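Local coordinates for RxLR effector protein 54 (Phytophthora infestans, PDB 5L7S) that binds the host autophagy protein ATG8CL through a C-terminal motif and stimulates autophagosome formation in the plant cell, at residues 129-134 against 142-147; 181-186 against 215-220; 253-258 against 274-279. One frame throughout, in Å; residues are numbered along the deposited sequence.

Contact 1 (129-134 against 142-147); sequences LRLKDA and PMFRQW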
loop_
_atom_site.group_PDB
_atom_site.type_symbol
_atom_site.label_atom_id
_atom_site.label_comp_id
_atom_site.label_asym_id
_atom_site.label_seq_id
_atom_site.Cartn_x
_atom_site.Cartn_y
_atom_site.Cartn_z
ATOM N N LEU A 129 -7.573 -0.034 10.225
ATOM C CA LEU A 129 -7.319 -0.881 9.051
ATOM C C LEU A 129 -5.980 -1.629 9.079
ATOM O O LEU A 129 -5.741 -2.493 8.232
ATOM C CB LEU A 129 -7.382 -0.037 7.778
ATOM C CG LEU A 129 -8.711 0.654 7.479
ATOM C CD1 LEU A 129 -8.542 1.599 6.300
ATOM C CD2 LEU A 129 -9.805 -0.366 7.203
ATOM N N ARG A 130 -5.107 -1.275 10.027
ATOM C CA ARG A 130 -3.812 -1.927 10.234
ATOM C C ARG A 130 -2.923 -1.862 8.991
ATOM O O ARG A 130 -2.244 -2.825 8.641
ATOM C CB ARG A 130 -3.995 -3.366 10.731
ATOM C CG ARG A 130 -4.320 -3.459 12.209
ATOM C CD ARG A 130 -4.616 -4.890 12.611
ATOM N NE ARG A 130 -3.524 -5.796 12.257
ATOM C CZ ARG A 130 -3.580 -7.123 12.345
ATOM N NH1 ARG A 130 -4.675 -7.736 12.793
ATOM N NH2 ARG A 130 -2.523 -7.848 11.987
ATOM N N LEU A 131 -2.918 -0.700 8.343
ATOM C CA LEU A 131 -2.181 -0.521 7.093
ATOM C C LEU A 131 -0.665 -0.499 7.272
ATOM O O LEU A 131 0.057 -0.745 6.307
ATOM C CB LEU A 131 -2.658 0.730 6.351
ATOM C CG LEU A 131 -4.046 0.586 5.722
ATOM C CD1 LEU A 131 -4.580 1.937 5.276
ATOM C CD2 LEU A 131 -4.031 -0.394 4.554
ATOM N N LYS A 132 -0.182 -0.231 8.488
ATOM C CA LYS A 132 1.247 -0.400 8.809
ATOM C C LYS A 132 1.754 -1.824 8.546
ATOM O O LYS A 132 2.885 -2.008 8.097
ATOM C CB LYS A 132 1.538 -0.002 10.258
ATOM C CG LYS A 132 1.510 1.497 10.485
ATOM C CD LYS A 132 1.592 1.846 11.961
ATOM C CE LYS A 132 1.590 3.354 12.167
ATOM N NZ LYS A 132 1.150 3.735 13.535
ATOM N N ASP A 133 0.899 -2.817 8.796
ATOM C CA ASP A 133 1.237 -4.228 8.556
ATOM C C ASP A 133 1.296 -4.625 7.070
ATOM O O ASP A 133 1.731 -5.731 6.752
ATOM C CB ASP A 133 0.252 -5.153 9.293
ATOM C CG ASP A 133 0.247 -4.940 10.807
ATOM O OD1 ASP A 133 1.297 -4.574 11.379
ATOM O OD2 ASP A 133 -0.818 -5.145 11.427
ATOM N N ALA A 134 0.851 -3.746 6.171
ATOM C CA ALA A 134 0.891 -4.008 4.728
ATOM C C ALA A 134 2.302 -3.989 4.148
ATOM O O ALA A 134 2.547 -4.618 3.116
ATOM C CB ALA A 134 0.018 -3.007 3.985
ATOM N N PRO A 142 -6.517 -3.084 -1.469
ATOM C CA PRO A 142 -7.774 -2.339 -1.583
ATOM C C PRO A 142 -8.073 -1.435 -0.385
ATOM O O PRO A 142 -8.576 -0.333 -0.578
ATOM C CB PRO A 142 -8.836 -3.443 -1.714
ATOM C CG PRO A 142 -8.187 -4.681 -1.210
ATOM C CD PRO A 142 -6.745 -4.539 -1.567
ATOM N N MET A 143 -7.753 -1.888 0.827
ATOM C CA MET A 143 -7.980 -1.088 2.035
ATOM C C MET A 143 -7.219 0.240 2.027
ATOM O O MET A 143 -7.718 1.239 2.545
ATOM C CB MET A 143 -7.637 -1.884 3.299
ATOM C CG MET A 143 -8.605 -3.018 3.586
ATOM S SD MET A 143 -8.529 -3.573 5.297
ATOM C CE MET A 143 -7.031 -4.556 5.271
ATOM N N PHE A 144 -6.024 0.255 1.441
ATOM C CA PHE A 144 -5.276 1.498 1.269
ATOM C C PHE A 144 -6.015 2.437 0.319
ATOM O O PHE A 144 -6.205 3.606 0.642
ATOM C CB PHE A 144 -3.866 1.231 0.747
ATOM C CG PHE A 144 -3.069 2.480 0.494
ATOM C CD1 PHE A 144 -2.703 3.308 1.551
ATOM C CD2 PHE A 144 -2.693 2.839 -0.798
ATOM C CE1 PHE A 144 -1.972 4.464 1.324
ATOM C CE2 PHE A 144 -1.958 3.993 -1.030
ATOM C CZ PHE A 144 -1.599 4.807 0.033
ATOM N N ARG A 145 -6.427 1.917 -0.838
ATOM C CA ARG A 145 -7.241 2.684 -1.796
ATOM C C ARG A 145 -8.508 3.261 -1.155
ATOM O O ARG A 145 -8.897 4.390 -1.460
ATOM C CB ARG A 145 -7.627 1.830 -3.008
ATOM C CG ARG A 145 -6.495 1.583 -3.987
ATOM C CD ARG A 145 -7.021 0.976 -5.278
ATOM N NE ARG A 145 -7.609 -0.350 -5.065
ATOM C CZ ARG A 145 -6.943 -1.512 -5.048
ATOM N NH1 ARG A 145 -7.613 -2.644 -4.841
ATOM N NH2 ARG A 145 -5.622 -1.569 -5.225
ATOM N N GLN A 146 -9.138 2.478 -0.277
ATOM C CA GLN A 146 -10.314 2.920 0.475
ATOM C C GLN A 146 -9.972 4.066 1.428
ATOM O O GLN A 146 -10.709 5.042 1.514
ATOM C CB GLN A 146 -10.939 1.755 1.262
ATOM C CG GLN A 146 -11.579 0.673 0.400
ATOM C CD GLN A 146 -11.747 -0.655 1.125
ATOM O OE1 GLN A 146 -11.874 -0.705 2.346
ATOM N NE2 GLN A 146 -11.750 -1.740 0.366
ATOM N N TRP A 147 -8.854 3.943 2.137
ATOM C CA TRP A 147 -8.395 4.994 3.052
ATOM C C TRP A 147 -8.089 6.312 2.330
ATOM O O TRP A 147 -8.296 7.383 2.900
ATOM C CB TRP A 147 -7.175 4.518 3.840
ATOM C CG TRP A 147 -6.714 5.462 4.899
ATOM C CD1 TRP A 147 -7.207 5.586 6.166
ATOM C CD2 TRP A 147 -5.649 6.406 4.788
ATOM N NE1 TRP A 147 -6.515 6.555 6.855
ATOM C CE2 TRP A 147 -5.556 7.079 6.028
ATOM C CE3 TRP A 147 -4.761 6.750 3.760
ATOM C CZ2 TRP A 147 -4.603 8.072 6.269
ATOM C CZ3 TRP A 147 -3.820 7.742 3.998
ATOM C CH2 TRP A 147 -3.747 8.389 5.245
#

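Contact 2 (181-186 against 215-220); sequences DIIKLV and KTMADV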
loop_
_atom_site.group_PDB
_atom_site.type_symbol
_atom_site.label_atom_id
_atom_site.label_comp_id
_atom_site.label_asym_id
_atom_site.label_seq_id
_atom_site.Cartn_x
_atom_site.Cartn_y
_atom_site.Cartn_z
ATOM N N ASP A 181 11.149 2.753 -1.513
ATOM C CA ASP A 181 9.754 2.311 -1.482
ATOM C C ASP A 181 8.813 3.498 -1.213
ATOM O O ASP A 181 7.771 3.627 -1.863
ATOM C CB ASP A 181 9.546 1.201 -0.438
ATOM C CG ASP A 181 10.349 -0.068 -0.740
ATOM O OD1 ASP A 181 10.540 -0.404 -1.931
ATOM O OD2 ASP A 181 10.774 -0.742 0.224
ATOM N N ILE A 182 9.201 4.367 -0.276
ATOM C CA ILE A 182 8.440 5.581 0.045
ATOM C C ILE A 182 8.326 6.522 -1.164
ATOM O O ILE A 182 7.279 7.131 -1.370
ATOM C CB ILE A 182 9.060 6.341 1.249
ATOM C CG1 ILE A 182 8.973 5.505 2.535
ATOM C CG2 ILE A 182 8.400 7.703 1.468
ATOM C CD1 ILE A 182 7.602 5.445 3.170
ATOM N N ILE A 183 9.394 6.639 -1.954
ATOM C CA ILE A 183 9.402 7.524 -3.128
ATOM C C ILE A 183 8.510 6.972 -4.244
ATOM O O ILE A 183 7.736 7.724 -4.837
ATOM C CB ILE A 183 10.845 7.803 -3.636
ATOM C CG1 ILE A 183 11.578 8.705 -2.635
ATOM C CG2 ILE A 183 10.837 8.478 -5.008
ATOM C CD1 ILE A 183 13.080 8.753 -2.815
ATOM N N LYS A 184 8.619 5.676 -4.529
ATOM C CA LYS A 184 7.746 5.029 -5.522
ATOM C C LYS A 184 6.268 5.158 -5.139
ATOM O O LYS A 184 5.431 5.435 -5.997
ATOM C CB LYS A 184 8.111 3.549 -5.710
ATOM C CG LYS A 184 9.422 3.309 -6.447
ATOM C CD LYS A 184 9.843 1.849 -6.350
ATOM C CE LYS A 184 11.167 1.585 -7.053
ATOM N NZ LYS A 184 11.839 0.351 -6.549
ATOM N N LEU A 185 5.967 4.971 -3.852
ATOM C CA LEU A 185 4.608 5.128 -3.310
ATOM C C LEU A 185 4.014 6.507 -3.601
ATOM O O LEU A 185 2.918 6.610 -4.164
ATOM C CB LEU A 185 4.610 4.895 -1.793
ATOM C CG LEU A 185 3.317 5.145 -1.017
ATOM C CD1 LEU A 185 2.226 4.234 -1.535
ATOM C CD2 LEU A 185 3.531 4.913 0.464
ATOM N N VAL A 186 4.747 7.551 -3.204
ATOM C CA VAL A 186 4.310 8.939 -3.386
ATOM C C VAL A 186 4.140 9.272 -4.868
ATOM O O VAL A 186 3.181 9.944 -5.240
ATOM C CB VAL A 186 5.270 9.941 -2.700
ATOM C CG1 VAL A 186 4.961 11.378 -3.099
ATOM C CG2 VAL A 186 5.178 9.804 -1.188
ATOM N N LYS A 215 18.910 11.108 -6.063
ATOM C CA LYS A 215 19.267 10.074 -7.030
ATOM C C LYS A 215 18.102 9.098 -7.233
ATOM O O LYS A 215 17.756 8.776 -8.369
ATOM C CB LYS A 215 20.550 9.344 -6.594
ATOM C CG LYS A 215 21.051 8.234 -7.523
ATOM C CD LYS A 215 21.031 8.568 -9.021
ATOM C CE LYS A 215 21.777 9.851 -9.400
ATOM N NZ LYS A 215 23.260 9.721 -9.327
ATOM N N THR A 216 17.483 8.668 -6.134
ATOM C CA THR A 216 16.352 7.740 -6.183
ATOM C C THR A 216 15.171 8.317 -6.960
ATOM O O THR A 216 14.647 7.671 -7.866
ATOM C CB THR A 216 15.858 7.374 -4.771
ATOM O OG1 THR A 216 16.963 6.948 -3.968
ATOM C CG2 THR A 216 14.828 6.257 -4.827
ATOM N N MET A 217 14.774 9.535 -6.600
ATOM C CA MET A 217 13.653 10.237 -7.246
ATOM C C MET A 217 13.855 10.400 -8.756
ATOM O O MET A 217 12.923 10.190 -9.532
ATOM C CB MET A 217 13.466 11.611 -6.596
ATOM C CG MET A 217 12.278 12.418 -7.089
ATOM S SD MET A 217 10.743 12.014 -6.252
ATOM C CE MET A 217 11.061 12.695 -4.626
ATOM N N ALA A 218 15.066 10.782 -9.155
ATOM C CA ALA A 218 15.421 10.925 -10.570
ATOM C C ALA A 218 15.285 9.614 -11.346
ATOM O O ALA A 218 14.889 9.624 -12.509
ATOM C CB ALA A 218 16.834 11.473 -10.707
ATOM N N ASP A 219 15.612 8.494 -10.698
ATOM C CA ASP A 219 15.449 7.165 -11.299
ATOM C C ASP A 219 13.976 6.777 -11.430
ATOM O O ASP A 219 13.591 6.149 -12.417
ATOM C CB ASP A 219 16.204 6.093 -10.494
ATOM C CG ASP A 219 17.716 6.322 -10.460
ATOM O OD1 ASP A 219 18.241 7.128 -11.262
ATOM O OD2 ASP A 219 18.385 5.690 -9.618
ATOM N N VAL A 220 13.167 7.150 -10.439
ATOM C CA VAL A 220 11.718 6.888 -10.460
ATOM C C VAL A 220 11.000 7.661 -11.579
ATOM O O VAL A 220 10.127 7.103 -12.252
ATOM C CB VAL A 220 11.077 7.171 -9.078
ATOM C CG1 VAL A 220 9.552 7.183 -9.150
ATOM C CG2 VAL A 220 11.541 6.127 -8.074
#

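Contact 3 (253-258 against 274-279); sequences LWLRYT and EALQFF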
loop_
_atom_site.group_PDB
_atom_site.type_symbol
_atom_site.label_atom_id
_atom_site.label_comp_id
_atom_site.label_asym_id
_atom_site.label_seq_id
_atom_site.Cartn_x
_atom_site.Cartn_y
_atom_site.Cartn_z
ATOM N N LEU A 253 18.994 20.010 -9.798
ATOM C CA LEU A 253 18.345 18.703 -9.886
ATOM C C LEU A 253 17.511 18.552 -11.148
ATOM O O LEU A 253 17.595 17.526 -11.822
ATOM C CB LEU A 253 17.473 18.466 -8.651
ATOM C CG LEU A 253 16.563 17.235 -8.609
ATOM C CD1 LEU A 253 17.285 15.941 -8.985
ATOM C CD2 LEU A 253 15.962 17.146 -7.215
ATOM N N TRP A 254 16.713 19.572 -11.464
ATOM C CA TRP A 254 15.890 19.552 -12.676
ATOM C C TRP A 254 16.744 19.482 -13.943
ATOM O O TRP A 254 16.458 18.695 -14.848
ATOM C CB TRP A 254 14.952 20.763 -12.753
ATOM C CG TRP A 254 14.182 20.762 -14.034
ATOM C CD1 TRP A 254 13.287 19.821 -14.440
ATOM C CD2 TRP A 254 14.286 21.706 -15.101
ATOM N NE1 TRP A 254 12.809 20.127 -15.685
ATOM C CE2 TRP A 254 13.405 21.281 -16.117
ATOM C CE3 TRP A 254 15.026 22.880 -15.293
ATOM C CZ2 TRP A 254 13.237 21.989 -17.312
ATOM C CZ3 TRP A 254 14.863 23.585 -16.484
ATOM C CH2 TRP A 254 13.974 23.135 -17.478
ATOM N N LEU A 255 17.785 20.306 -13.996
ATOM C CA LEU A 255 18.705 20.317 -15.131
ATOM C C LEU A 255 19.423 18.978 -15.299
ATOM O O LEU A 255 19.622 18.529 -16.431
ATOM C CB LEU A 255 19.723 21.449 -14.986
ATOM C CG LEU A 255 19.143 22.866 -15.085
ATOM C CD1 LEU A 255 20.103 23.913 -14.531
ATOM C CD2 LEU A 255 18.761 23.193 -16.521
ATOM N N ARG A 256 19.797 18.350 -14.181
ATOM C CA ARG A 256 20.430 17.024 -14.208
ATOM C C ARG A 256 19.472 15.934 -14.674
ATOM O O ARG A 256 19.867 15.060 -15.450
ATOM C CB ARG A 256 21.015 16.648 -12.840
ATOM C CG ARG A 256 22.231 17.457 -12.411
ATOM C CD ARG A 256 23.398 17.333 -13.379
ATOM N NE ARG A 256 24.629 17.919 -12.846
ATOM C CZ ARG A 256 25.720 18.207 -13.563
ATOM N NH1 ARG A 256 25.774 17.970 -14.874
ATOM N NH2 ARG A 256 26.775 18.746 -12.963
ATOM N N TYR A 257 18.224 15.975 -14.206
ATOM C CA TYR A 257 17.207 15.065 -14.732
ATOM C C TYR A 257 17.026 15.273 -16.229
ATOM O O TYR A 257 16.996 14.307 -16.989
ATOM C CB TYR A 257 15.851 15.225 -14.037
ATOM C CG TYR A 257 14.830 14.274 -14.622
ATOM C CD1 TYR A 257 14.867 12.917 -14.308
ATOM C CD2 TYR A 257 13.873 14.714 -15.538
ATOM C CE1 TYR A 257 13.964 12.029 -14.865
ATOM C CE2 TYR A 257 12.962 13.830 -16.100
ATOM C CZ TYR A 257 13.013 12.490 -15.756
ATOM O OH TYR A 257 12.121 11.602 -16.300
ATOM N N THR A 258 16.904 16.535 -16.638
ATOM C CA THR A 258 16.692 16.888 -18.041
ATOM C C THR A 258 17.788 16.342 -18.958
ATOM O O THR A 258 17.482 15.861 -20.050
ATOM C CB THR A 258 16.561 18.416 -18.228
ATOM O OG1 THR A 258 15.497 18.911 -17.405
ATOM C CG2 THR A 258 16.263 18.772 -19.681
ATOM N N GLU A 274 18.661 25.488 -23.726
ATOM C CA GLU A 274 17.202 25.530 -23.907
ATOM C C GLU A 274 16.447 25.409 -22.581
ATOM O O GLU A 274 15.478 26.136 -22.352
ATOM C CB GLU A 274 16.743 24.421 -24.860
ATOM C CG GLU A 274 17.199 24.600 -26.304
ATOM C CD GLU A 274 16.886 23.406 -27.197
ATOM O OE1 GLU A 274 16.863 22.253 -26.707
ATOM O OE2 GLU A 274 16.671 23.621 -28.409
ATOM N N ALA A 275 16.901 24.499 -21.719
ATOM C CA ALA A 275 16.320 24.317 -20.384
ATOM C C ALA A 275 16.405 25.591 -19.541
ATOM O O ALA A 275 15.407 26.025 -18.965
ATOM C CB ALA A 275 17.005 23.168 -19.662
ATOM N N LEU A 276 17.593 26.187 -19.482
ATOM C CA LEU A 276 17.788 27.470 -18.796
ATOM C C LEU A 276 16.877 28.570 -19.345
ATOM O O LEU A 276 16.389 29.409 -18.584
ATOM C CB LEU A 276 19.245 27.925 -18.900
ATOM C CG LEU A 276 20.269 27.126 -18.094
ATOM C CD1 LEU A 276 21.678 27.498 -18.530
ATOM C CD2 LEU A 276 20.085 27.352 -16.600
ATOM N N GLN A 277 16.666 28.559 -20.663
ATOM C CA GLN A 277 15.753 29.498 -21.319
ATOM C C GLN A 277 14.319 29.265 -20.843
ATOM O O GLN A 277 13.644 30.207 -20.419
ATOM C CB GLN A 277 15.843 29.381 -22.853
ATOM C CG GLN A 277 15.402 30.629 -23.613
ATOM C CD GLN A 277 16.277 31.849 -23.337
ATOM O OE1 GLN A 277 17.437 31.725 -22.936
ATOM N NE2 GLN A 277 15.720 33.038 -23.548
ATOM N N PHE A 278 13.878 28.006 -20.890
ATOM C CA PHE A 278 12.562 27.606 -20.371
ATOM C C PHE A 278 12.344 28.092 -18.933
ATOM O O PHE A 278 11.276 28.618 -18.609
ATOM C CB PHE A 278 12.389 26.082 -20.444
ATOM C CG PHE A 278 11.009 25.606 -20.084
ATOM C CD1 PHE A 278 10.670 25.333 -18.762
ATOM C CD2 PHE A 278 10.044 25.429 -21.067
ATOM C CE1 PHE A 278 9.397 24.895 -18.431
ATOM C CE2 PHE A 278 8.770 24.985 -20.742
ATOM C CZ PHE A 278 8.446 24.719 -19.422
ATOM N N PHE A 279 13.362 27.918 -18.090
ATOM C CA PHE A 279 13.327 28.388 -16.703
ATOM C C PHE A 279 13.122 29.905 -16.608
ATOM O O PHE A 279 12.376 30.369 -15.747
ATOM C CB PHE A 279 14.599 27.957 -15.954
ATOM C CG PHE A 279 14.671 28.454 -14.534
ATOM C CD1 PHE A 279 13.701 28.088 -13.604
ATOM C CD2 PHE A 279 15.706 29.288 -14.121
ATOM C CE1 PHE A 279 13.756 28.548 -12.295
ATOM C CE2 PHE A 279 15.766 29.750 -12.815
ATOM C CZ PHE A 279 14.789 29.381 -11.899
#

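Contact 1 (129-134 against 142-147)
Leu-131 CD1 sits at the edge of the Phe-144 ring, near the ring plane. The same methyl is 3.9 Å from Trp-147 CB and approaches the indole obliquely. Arg-130 takes Asp-133 OD2 at its guanidinium edge, in plane. Arg-145 has Pro-142 CA over one guanidinium face, offset toward the rim. The contact belongs to the part of the chain assigned to WY-domain 3, one of five tandem helical WY units. It packs the turn after helix 122-128 against the first turns of helix 142-155. Arg-130 leaves the helical conformation with positive phi (59°), and the side chain of Leu-129 before it and that of Leu-131 after it both meet helix 142-155. Leu-131 uses both methyls. CD1 meets Trp-147 and the Phe-144 ring edge, and CD2 lies 3.8 Å from Phe-144 N and also touches Met-143 CB. Leu-129 CD1 is 4.1 Å from Trp-147 CB, and its CD2 is 3.9 Å from Met-143 SD. The Met-143 chain is bent at its last torsion (chi3 -77°), which brings CE to 3.8 Å from Leu-129 O. No hydrogen bond crosses between the segments, so the grip is apolar. Buried polar atoms find partners in other parts of the chain: Trp-147 NE1 bonds to Pro-122 O, and Leu-129 O bonds to Tyr-72 OH. Tyr-126 meets the Trp-147 ring edge-to-face. Arg-130 also forms a salt bridge to Asp-69 through NH1. Within the turn, the salt bridge of Arg-130 to Asp-133 is side-on, with two nitrogens on one oxygen. Its NE reaches Asp-133 OD2 at 2.9 Å in a fairly straight bond (N-H...O 162°), nearly along the C-O axis, while NH2 reaches the same OD2 at 3.2 Å from above the carboxylate plane.

Contact 2 (181-186 against 215-220)
Ile-183 and Met-217 lie where helices 179-189 and 212-223 face each other, their short segments 9.8 Å apart at the closest approach of the axes and inclined at -42°. Ile-183 CA and Met-217 CA are 6.5 Å apart. Ile-183 is the centre of the contact and uses both branches. One branch ends in CD1, which lies 3.7 Å from Thr-216 CG2 and also touches Thr-216 CB. The other branch, CG2, meets two partners. Met-217 SD is 3.7 Å from Ile-183 CG2, and Val-220 CG2 is 3.9 Å from the same methyl. These side chains cross at a slant. Thr-216 turns its methyl to the partner helix: CG2 stands anti to the backbone N, and OG1 lies beside that N (chi1 -51°). The hydroxyl bonds to Ser-212 O, one turn earlier in its own helix, so its polar end is satisfied without the partner helix. Met-217 is bent at chi2 and chi3 and touches Glu-203 and Leu-207 of helix 196-207 as well. At the border, Lys-184 lends its aliphatic part, with CG 3.9 Å from Val-220 CG2. Its chain runs on extended, and NZ makes a long, weak ion pair with Glu-180. No hydrogen bond links the two segments. Apolar branches carry the contact. Ile-182 and Leu-185 of helix 179-189 pack instead on Phe-172 of helix 165-173. Helix 179-189 thus lies between helix 165-173 and helix 212-223, with Ile-183 turned to the second. Segment 181-186 is assigned to WY-domain 4 and segment 215-220 to WY-domain 5. The arrangement is helix-to-helix packing between consecutive units of a tandem WY-domain array.

Contact 3 (253-258 against 274-279)
Trp-254 points its six-membered ring at Ala-275. The carbonyl oxygen Ala-275 O lies at the indole edge, in its plane, 3.5 Å from Trp-254 CZ3. The methyl of the same alanine is 3.7 Å from Trp-254 CH2. With CG of Trp-254 anti to the backbone N (chi1 177°), the CB-CG bond leads toward segment 274-279. Thr-258, one turn later, places OG1 3.3 Å above one face of the indole, toward the rim. That hydroxyl also bonds to Trp-254 O at 2.7 Å, from the face of the carbonyl plane opposite to Thr-258 N. Leu-255 approaches Ala-275 too, with CD2 3.6 Å from Ala-275 CB. Its CD1 touches Leu-276 CD2 at 4.0 Å, the two side chains crossing at about a right angle. Phe-278 CD1 also reaches Trp-254 CH2. The segments cross at 138°, well off antiparallel, with axes 10.9 Å apart. Phe-232 of helix 228-235 meets both Trp-254 and Phe-278 edge-to-face, and Trp-254 NE1 bonds to Pro-228 O. Helix 272-279, last of the model and followed in sequence by the unmodelled ATG8 interacting motif, thus packs on helix 249-266, beside helix 228-235.

Overall arrangement
From the N terminus, contact 1 comes first and closes a short loop of seven residues between its segments, within WY-domain 3. Contact 2 follows. It spans 28 residues, mostly helical, and joins WY-domain 4 to WY-domain 5. Contact 3 is last and closes 15 residues, bringing the C-terminal helix onto WY-domain 5. The three are in series: none nests in or crosses another. Neighbours touch by packing. Phe-144 CZ of contact 1 meets Leu-185 CD1 of contact 2, and Ala-218 O of contact 2 meets Tyr-257 CE1 of contact 3. Contacts 1 and 3 do not touch, with centres 38 Å apart. Together they run from the middle of the chain to its C-terminal end.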